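PDB 3RPZ: ADP/ATP-dependent NAD(P)H-hydrate dehydratase from Bacillus subtilis, which catalyses the ADP- or ATP-dependent dehydration of hydrated NADH or NADPH, probably returning the damaged nicotinamide cofactors to their normal form. Local coordinates for residues A16-R21 with C230-P235; Y99-I104 with M224-L229. All coordinates share one frame; numbering follows the deposited sequence.

How the interactions relate
Helix 217-231 supplies one side of both interactions, and the pair illustrates how a single helix changes its chemistry between its middle and its end. Interaction 2 is a wholly buried contact near the centre of the chain, where leucine side chains meet alanines of a central strand. Interaction 1, partly buried and farther out, uses the last turn of the helix and the loop beyond, where a proline packs on an imidazole and a thiol while polar groups bond to their surroundings, including a second subunit. The two sites touch directly: R100 NH2 makes a weak hydrogen bond to C230 O, C230 SG packs against A101 CB, and P235 lies against L229.

Interaction 1. Residues A16-R21 with C230-P235; sequences ATLPER and CCHEDP
With chi1 at -71°, H232 sets its CG anti to its own carbonyl carbon, and the imidazole comes to lie beneath P19; C231, with chi1 at 59°, holds SG between its backbone N and carbonyl carbon and offers the sulfur to the same proline. The contact joins two helix ends of the ribokinase-like fold expected of this dehydratase family: the chain leaving the N-terminal helix 11-17 meets the end of helix 217-231. Its centre is a CH-pi contact, with P19 CD over one face of the H232 ring, 3.6 Å from the centroid and 17° off the normal. P19 CD is displaced toward the rim of the ring, and the ring atom nearest to it is H232 NE2 at 3.4 Å. Next to it, L18 brings its CD2 branch obliquely to the ring, lying alongside H232 and pointing the same way. Both imidazole nitrogens are engaged: ND1 bonds to M228 O in the preceding helical turn and NE2 to N241 ND2 on helix 235-256, which together fix the ring's rotation under the proline. N241 ND2 also bonds T17 OG1. Farther along, R21 reaches A213 O and G210 O of the second subunit, residues whose positions line the AMP pocket, and H260 of that subunit bonds P19 O. At the CG edge of the proline ring, P19 CG rests 3.9 Å from C231 SG, while P19 CB lies 3.3 Å from C231 O.

Interaction 2. Residues Y99-I104 with M224-L229; sequences YRAIAI and MILGML
L226 CD1 meets the backbone of strand 101-104 directly, 3.6 Å from both A101 C and I102 N, and it also touches A101 CB at 3.7 Å. The second branch of the same leucine, CD2, lies 4.0 Å from A103 CB, so one forked side chain spans two alanines on the same face of the strand. Its reach follows from CG standing anti to the backbone N (chi1 180°). One helical turn later, L229 adds its CB, 4.0 Å from A101 CB. The small alanine methyls probably help the helix to come close: the segment axes approach to 8.1 Å and run nearly antiparallel, at 171°. This is helix-on-sheet packing in an alpha/beta fold, in which helix 217-231 lies against the central parallel strands of a mixed sheet. Strand 101-104 is held between strands 32-36 and 128-130, A101 and A103 bonding to L34 and I102 to I129. These neighbours also widen the apolar layer, since A33 touches L226 and I129 packs against I225, L226 and L229. Behind the helix, M228 and I225 turn to A242 of helix 235-256, with L245 also touching M228.

Interaction 1. Residues A16-R21 with C230-P235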
loop_
_atom_site.group_PDB
_atom_site.type_symbol
_atom_site.label_atom_id
_atom_site.label_comp_id
_atom_site.label_asym_id
_atom_site.label_seq_id
_atom_site.Cartn_x
_atom_site.Cartn_y
_atom_site.Cartn_z
ATOM N N ALA A 16 16.289 -30.221 -7.460
ATOM C CA ALA A 16 16.529 -31.391 -6.654
ATOM C C ALA A 16 16.476 -31.168 -5.145
ATOM O O ALA A 16 16.365 -32.157 -4.376
ATOM C CB ALA A 16 17.880 -31.964 -7.072
ATOM N N THR A 17 16.643 -29.911 -4.710
ATOM C CA THR A 17 16.797 -29.614 -3.295
ATOM C C THR A 17 15.705 -28.718 -2.668
ATOM O O THR A 17 15.640 -28.629 -1.439
ATOM C CB THR A 17 18.169 -28.963 -2.989
ATOM O OG1 THR A 17 18.285 -27.734 -3.693
ATOM C CG2 THR A 17 19.325 -29.904 -3.335
ATOM N N LEU A 18 14.842 -28.095 -3.471
ATOM C CA LEU A 18 13.766 -27.279 -2.910
ATOM C C LEU A 18 12.834 -28.207 -2.147
ATOM O O LEU A 18 12.574 -29.340 -2.597
ATOM C CB LEU A 18 13.015 -26.544 -3.992
ATOM C CG LEU A 18 13.677 -25.288 -4.535
ATOM C CD1 LEU A 18 12.915 -24.795 -5.738
ATOM C CD2 LEU A 18 13.794 -24.203 -3.499
ATOM N N PRO A 19 12.339 -27.746 -0.992
ATOM C CA PRO A 19 11.520 -28.593 -0.124
ATOM C C PRO A 19 10.029 -28.655 -0.583
ATOM O O PRO A 19 9.554 -27.767 -1.299
ATOM C CB PRO A 19 11.617 -27.887 1.219
ATOM C CG PRO A 19 11.797 -26.469 0.919
ATOM C CD PRO A 19 12.685 -26.490 -0.314
ATOM N N GLU A 20 9.352 -29.712 -0.125
ATOM C CA GLU A 20 7.878 -29.788 -0.207
ATOM C C GLU A 20 7.245 -29.071 0.940
ATOM O O GLU A 20 7.901 -28.642 1.983
ATOM C CB GLU A 20 7.383 -31.243 -0.277
ATOM C CG GLU A 20 7.636 -31.884 -1.644
ATOM C CD GLU A 20 6.613 -32.996 -1.982
ATOM O OE1 GLU A 20 6.155 -33.713 -1.050
ATOM O OE2 GLU A 20 6.264 -33.138 -3.187
ATOM N N ARG A 21 6.036 -28.608 0.654
ATOM C CA ARG A 21 5.217 -28.129 1.732
ATOM C C ARG A 21 4.081 -29.089 2.038
ATOM O O ARG A 21 3.028 -29.042 1.375
ATOM C CB ARG A 21 4.743 -26.748 1.408
ATOM C CG ARG A 21 4.667 -25.916 2.730
ATOM C CD ARG A 21 4.476 -24.525 2.496
ATOM N NE ARG A 21 4.324 -23.721 3.683
ATOM C CZ ARG A 21 5.309 -23.099 4.322
ATOM N NH1 ARG A 21 6.546 -23.223 3.915
ATOM N NH2 ARG A 21 5.067 -22.352 5.410
ATOM N N CYS A 230 14.402 -21.961 7.270
ATOM C CA CYS A 230 13.308 -22.540 8.041
ATOM C C CYS A 230 12.606 -23.683 7.354
ATOM O O CYS A 230 11.990 -24.537 8.020
ATOM C CB CYS A 230 12.287 -21.443 8.411
ATOM S SG CYS A 230 12.955 -20.204 9.528
ATOM N N CYS A 231 12.650 -23.767 6.035
ATOM C CA CYS A 231 11.914 -24.813 5.297
ATOM C C CYS A 231 12.795 -25.852 4.640
ATOM O O CYS A 231 12.291 -26.909 4.258
ATOM C CB CYS A 231 10.960 -24.214 4.279
ATOM S SG CYS A 231 11.682 -23.162 2.997
ATOM N N HIS A 232 14.107 -25.601 4.551
ATOM C CA HIS A 232 15.028 -26.602 4.029
ATOM C C HIS A 232 15.617 -27.432 5.163
ATOM O O HIS A 232 16.112 -26.852 6.110
ATOM C CB HIS A 232 16.215 -25.969 3.273
ATOM C CG HIS A 232 15.882 -25.346 1.950
ATOM N ND1 HIS A 232 15.098 -24.220 1.813
ATOM C CD2 HIS A 232 16.223 -25.710 0.683
ATOM C CE1 HIS A 232 15.018 -23.898 0.528
ATOM N NE2 HIS A 232 15.676 -24.797 -0.179
ATOM N N GLU A 233 15.698 -28.728 5.010
ATOM C CA GLU A 233 16.385 -29.549 5.990
ATOM C C GLU A 233 17.895 -29.264 6.055
ATOM O O GLU A 233 18.488 -29.243 7.160
ATOM C CB GLU A 233 16.174 -31.027 5.670
ATOM C CG GLU A 233 16.662 -31.998 6.714
ATOM C CD GLU A 233 16.334 -33.462 6.354
ATOM O OE1 GLU A 233 16.203 -33.787 5.137
ATOM O OE2 GLU A 233 16.250 -34.297 7.290
ATOM N N ASP A 234 18.503 -29.039 4.898
ATOM C CA ASP A 234 19.935 -28.797 4.813
ATOM C C ASP A 234 20.171 -27.286 4.681
ATOM O O ASP A 234 19.765 -26.690 3.694
ATOM C CB ASP A 234 20.528 -29.531 3.624
ATOM C CG ASP A 234 22.031 -29.464 3.584
ATOM O OD1 ASP A 234 22.646 -28.584 4.198
ATOM O OD2 ASP A 234 22.639 -30.441 3.026
ATOM N N PRO A 235 20.799 -26.652 5.669
ATOM C CA PRO A 235 20.989 -25.197 5.588
ATOM C C PRO A 235 21.867 -24.779 4.414
ATOM O O PRO A 235 21.749 -23.630 3.963
ATOM C CB PRO A 235 21.644 -24.824 6.899
ATOM C CG PRO A 235 22.196 -26.110 7.388
ATOM C CD PRO A 235 21.340 -27.216 6.922
#

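Interaction 2. Residues Y99-I104 with M224-L229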
loop_
_atom_site.group_PDB
_atom_site.type_symbol
_atom_site.label_atom_id
_atom_site.label_comp_id
_atom_site.label_asym_id
_atom_site.label_seq_id
_atom_site.Cartn_x
_atom_site.Cartn_y
_atom_site.Cartn_z
ATOM N N TYR A 99 14.118 -19.841 18.408
ATOM C CA TYR A 99 13.885 -19.524 17.008
ATOM C C TYR A 99 14.494 -20.604 16.110
ATOM O O TYR A 99 15.528 -21.234 16.452
ATOM C CB TYR A 99 14.486 -18.148 16.658
ATOM C CG TYR A 99 13.788 -17.051 17.389
ATOM C CD1 TYR A 99 12.513 -16.649 17.026
ATOM C CD2 TYR A 99 14.363 -16.437 18.492
ATOM C CE1 TYR A 99 11.840 -15.669 17.678
ATOM C CE2 TYR A 99 13.691 -15.461 19.155
ATOM C CZ TYR A 99 12.415 -15.099 18.769
ATOM O OH TYR A 99 11.717 -14.088 19.428
ATOM N N ARG A 100 13.868 -20.827 14.971
ATOM C CA ARG A 100 14.368 -21.739 13.948
ATOM C C ARG A 100 15.646 -21.229 13.254
ATOM O O ARG A 100 16.484 -21.993 12.858
ATOM C CB ARG A 100 13.250 -22.099 12.972
ATOM C CG ARG A 100 13.656 -22.977 11.817
ATOM C CD ARG A 100 13.631 -24.443 12.081
ATOM N NE ARG A 100 12.459 -24.986 12.741
ATOM C CZ ARG A 100 11.433 -25.570 12.138
ATOM N NH1 ARG A 100 10.470 -26.066 12.871
ATOM N NH2 ARG A 100 11.338 -25.639 10.829
ATOM N N ALA A 101 15.729 -19.917 13.101
ATOM C CA ALA A 101 16.838 -19.236 12.435
ATOM C C ALA A 101 16.746 -17.767 12.820
ATOM O O ALA A 101 15.628 -17.270 13.101
ATOM C CB ALA A 101 16.778 -19.399 10.908
ATOM N N ILE A 102 17.848 -17.046 12.791
ATOM C CA ILE A 102 17.917 -15.629 13.173
ATOM C C ILE A 102 18.750 -14.893 12.129
ATOM O O ILE A 102 19.817 -15.404 11.744
ATOM C CB ILE A 102 18.559 -15.449 14.561
ATOM C CG1 ILE A 102 17.773 -16.242 15.601
ATOM C CG2 ILE A 102 18.698 -13.953 14.919
ATOM C CD1 ILE A 102 18.420 -16.265 16.997
ATOM N N ALA A 103 18.331 -13.707 11.717
ATOM C CA ALA A 103 19.156 -12.806 10.933
ATOM C C ALA A 103 19.289 -11.494 11.647
ATOM O O ALA A 103 18.329 -10.995 12.221
ATOM C CB ALA A 103 18.557 -12.575 9.544
ATOM N N ILE A 104 20.481 -10.902 11.558
ATOM C CA ILE A 104 20.755 -9.600 12.164
ATOM C C ILE A 104 21.557 -8.733 11.197
ATOM O O ILE A 104 22.444 -9.229 10.515
ATOM C CB ILE A 104 21.491 -9.719 13.535
ATOM C CG1 ILE A 104 21.735 -8.352 14.175
ATOM C CG2 ILE A 104 22.704 -10.472 13.450
ATOM C CD1 ILE A 104 21.961 -8.292 15.737
ATOM N N MET A 224 15.353 -13.563 2.431
ATOM C CA MET A 224 15.128 -14.810 1.702
ATOM C C MET A 224 15.938 -15.987 2.296
ATOM O O MET A 224 15.435 -17.093 2.476
ATOM C CB MET A 224 15.408 -14.639 0.227
ATOM C CG MET A 224 14.425 -13.770 -0.465
ATOM S SD MET A 224 14.794 -13.496 -2.221
ATOM C CE MET A 224 14.793 -15.145 -2.861
ATOM N N ILE A 225 17.210 -15.734 2.628
ATOM C CA ILE A 225 18.018 -16.771 3.276
ATOM C C ILE A 225 17.374 -17.195 4.610
ATOM O O ILE A 225 17.260 -18.388 4.904
ATOM C CB ILE A 225 19.444 -16.323 3.498
ATOM C CG1 ILE A 225 20.126 -15.990 2.168
ATOM C CG2 ILE A 225 20.276 -17.434 4.117
ATOM C CD1 ILE A 225 21.518 -15.274 2.294
ATOM N N LEU A 226 16.920 -16.221 5.393
ATOM C CA LEU A 226 16.322 -16.489 6.681
ATOM C C LEU A 226 15.104 -17.413 6.553
ATOM O O LEU A 226 14.972 -18.384 7.254
ATOM C CB LEU A 226 15.920 -15.180 7.348
ATOM C CG LEU A 226 15.257 -15.302 8.730
ATOM C CD1 LEU A 226 16.209 -15.956 9.745
ATOM C CD2 LEU A 226 14.789 -13.918 9.234
ATOM N N GLY A 227 14.205 -17.088 5.647
ATOM C CA GLY A 227 13.048 -17.947 5.437
ATOM C C GLY A 227 13.435 -19.317 4.899
ATOM O O GLY A 227 12.911 -20.355 5.358
ATOM N N MET A 228 14.352 -19.371 3.926
ATOM C CA MET A 228 14.707 -20.671 3.362
ATOM C C MET A 228 15.363 -21.593 4.372
ATOM O O MET A 228 15.165 -22.810 4.355
ATOM C CB MET A 228 15.461 -20.521 2.046
ATOM C CG MET A 228 14.369 -20.214 0.802
ATOM S SD MET A 228 15.364 -20.117 -0.650
ATOM C CE MET A 228 14.248 -19.006 -1.496
ATOM N N LEU A 229 16.074 -21.028 5.328
ATOM C CA LEU A 229 16.667 -21.839 6.425
ATOM C C LEU A 229 15.601 -22.544 7.245
ATOM O O LEU A 229 15.880 -23.555 7.922
ATOM C CB LEU A 229 17.515 -20.970 7.353
ATOM C CG LEU A 229 18.868 -20.544 6.792
ATOM C CD1 LEU A 229 19.409 -19.373 7.626
ATOM C CD2 LEU A 229 19.847 -21.737 6.781
#